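Local atomic coordinates of chitin elicitor-binding protein (Oryza sativa subsp. japonica, PDB entry 5JCE), a protein that binds chitin oligosaccharides from fungal cell walls at the rice cell surface and helps pass that signal on to the plant's defence responses. Residues A272-S277 with Q285-T290. Sequence-based numbering, arbitrary orientation.
Sequences AYSGYS and QTSLAT
Gln285 N donates to Gly275 O over 2.7 Å, an almost straight bond with 175° at the hydrogen. One residue is then inserted in the facing strand: Gln285 O accepts from Ser274 N at 3.0 Å, so Ser274 and Gly275 both stand opposite Gln285. This second donor lies 40° out of the carbonyl plane. Beyond the insertion the regular antiparallel pattern returns, with Ala272 and Ser287 bonded N to O in both directions and Tyr273 facing Thr286 as a non-hydrogen-bonded pair. The backbone conformation of Gly275 calls for glycine, since a CB would press against the carbonyl O of Ser274.

The amide of Gln285 runs alongside the backbone of 275-277. Its CG is anti to the carbonyl carbon (chi1 -56°) and the chain bends at chi2, which lays CD and OE1 by Gly275 and brings NE2 to 3.6 Å from Tyr276 C and close to Ser277. Cut back to an alanine, this position would lose the amide, and the backbone from Gly275 to Ser277 would probably be left without its cover. At the other end Ala272 CB meets Ala289 CB at 4.1 Å. The CB of Tyr273 leaves its strand on the side away from 285-290, yet ring atom CD1 lies 3.9 Å from Gln285 O. Gly275 N sits 3.5 Å above the centre of the Tyr273 ring, whose hydroxyl bonds to Asp206.

Far from the chitin-binding sites, the double pairing against Gln285 and the one-residue register shift define a classic beta bulge in the hairpin of strands 269-277 and 283-290, part of a three-stranded antiparallel sheet.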
loop_
_atom_site.group_PDB
_atom_site.type_symbol
_atom_site.label_atom_id
_atom_site.label_comp_id
_atom_site.label_asym_id
_atom_site.label_seq_id
_atom_site.Cartn_x
_atom_site.Cartn_y
_atom_site.Cartn_z
ATOM N N ALA A 272 6.110 20.867 -8.212
ATOM C CA ALA A 272 5.864 19.503 -7.725
ATOM C C ALA A 272 6.616 18.390 -8.455
ATOM O O ALA A 272 7.081 18.551 -9.571
ATOM C CB ALA A 272 4.371 19.216 -7.779
ATOM N N TYR A 273 6.723 17.247 -7.800
ATOM C CA TYR A 273 7.281 16.052 -8.401
ATOM C C TYR A 273 6.241 15.457 -9.329
ATOM O O TYR A 273 5.088 15.285 -8.939
ATOM C CB TYR A 273 7.679 15.051 -7.322
ATOM C CG TYR A 273 8.049 13.687 -7.826
ATOM C CD1 TYR A 273 9.272 13.464 -8.454
ATOM C CD2 TYR A 273 7.191 12.611 -7.655
ATOM C CE1 TYR A 273 9.623 12.200 -8.924
ATOM C CE2 TYR A 273 7.528 11.340 -8.121
ATOM C CZ TYR A 273 8.749 11.146 -8.747
ATOM O OH TYR A 273 9.086 9.895 -9.198
ATOM N N SER A 274 6.631 15.164 -10.561
ATOM C CA SER A 274 5.674 14.635 -11.528
ATOM C C SER A 274 6.089 13.274 -12.073
ATOM O O SER A 274 5.364 12.676 -12.861
ATOM C CB SER A 274 5.469 15.621 -12.675
ATOM O OG SER A 274 6.704 16.143 -13.120
ATOM N N GLY A 275 7.251 12.787 -11.648
ATOM C CA GLY A 275 7.619 11.414 -11.909
ATOM C C GLY A 275 9.062 11.218 -12.297
ATOM O O GLY A 275 9.889 12.121 -12.248
ATOM N N TYR A 276 9.376 10.001 -12.687
ATOM C CA TYR A 276 10.706 9.715 -13.179
ATOM C C TYR A 276 10.572 8.740 -14.313
ATOM O O TYR A 276 9.499 8.171 -14.530
ATOM C CB TYR A 276 11.610 9.137 -12.078
ATOM C CG TYR A 276 11.315 7.697 -11.764
ATOM C CD1 TYR A 276 10.251 7.350 -10.948
ATOM C CD2 TYR A 276 12.092 6.683 -12.288
ATOM C CE1 TYR A 276 9.970 6.032 -10.663
ATOM C CE2 TYR A 276 11.821 5.354 -12.013
ATOM C CZ TYR A 276 10.759 5.036 -11.205
ATOM O OH TYR A 276 10.479 3.720 -10.936
ATOM N N SER A 277 11.675 8.525 -15.007
ATOM C CA SER A 277 11.766 7.533 -16.057
ATOM C C SER A 277 13.119 6.863 -16.004
ATOM O O SER A 277 14.063 7.437 -15.497
ATOM C CB SER A 277 11.538 8.171 -17.417
ATOM O OG SER A 277 12.723 8.719 -17.932
ATOM N N GLN A 285 11.326 14.195 -13.306
ATOM C CA GLN A 285 10.537 15.291 -13.856
ATOM C C GLN A 285 9.816 16.108 -12.775
ATOM O O GLN A 285 9.392 15.566 -11.754
ATOM C CB GLN A 285 9.504 14.739 -14.838
ATOM C CG GLN A 285 10.101 13.918 -15.940
ATOM C CD GLN A 285 9.406 12.585 -16.128
ATOM O OE1 GLN A 285 8.186 12.451 -15.925
ATOM N NE2 GLN A 285 10.180 11.584 -16.528
ATOM N N THR A 286 9.663 17.409 -13.006
ATOM C CA THR A 286 8.821 18.242 -12.156
ATOM C C THR A 286 7.858 19.062 -12.985
ATOM O O THR A 286 8.033 19.206 -14.193
ATOM C CB THR A 286 9.617 19.210 -11.278
ATOM O OG1 THR A 286 10.316 20.147 -12.103
ATOM C CG2 THR A 286 10.584 18.460 -10.389
ATOM N N SER A 287 6.836 19.599 -12.324
ATOM C CA SER A 287 5.846 20.425 -12.993
ATOM C C SER A 287 5.134 21.330 -12.005
ATOM O O SER A 287 4.928 20.981 -10.841
ATOM C CB SER A 287 4.817 19.566 -13.727
ATOM O OG SER A 287 3.839 19.071 -12.829
ATOM N N LEU A 288 4.771 22.503 -12.491
ATOM C CA LEU A 288 4.022 23.470 -11.716
ATOM C C LEU A 288 2.658 22.901 -11.329
ATOM O O LEU A 288 1.946 22.342 -12.164
ATOM C CB LEU A 288 3.863 24.759 -12.519
ATOM C CG LEU A 288 4.050 26.087 -11.798
ATOM C CD1 LEU A 288 5.244 26.056 -10.861
ATOM C CD2 LEU A 288 4.210 27.159 -12.848
ATOM N N ALA A 289 2.306 23.021 -10.055
ATOM C CA ALA A 289 0.984 22.617 -9.595
ATOM C C ALA A 289 0.215 23.834 -9.105
ATOM O O ALA A 289 0.766 24.716 -8.436
ATOM C CB ALA A 289 1.091 21.567 -8.499
ATOM N N THR A 290 -1.055 23.901 -9.472
ATOM C CA THR A 290 -1.923 24.944 -8.964
ATOM C C THR A 290 -2.347 24.551 -7.542
ATOM O O THR A 290 -2.397 23.362 -7.217
ATOM C CB THR A 290 -3.150 25.148 -9.871
ATOM O OG1 THR A 290 -4.109 25.975 -9.194
ATOM C CG2 THR A 290 -3.791 23.819 -10.199
#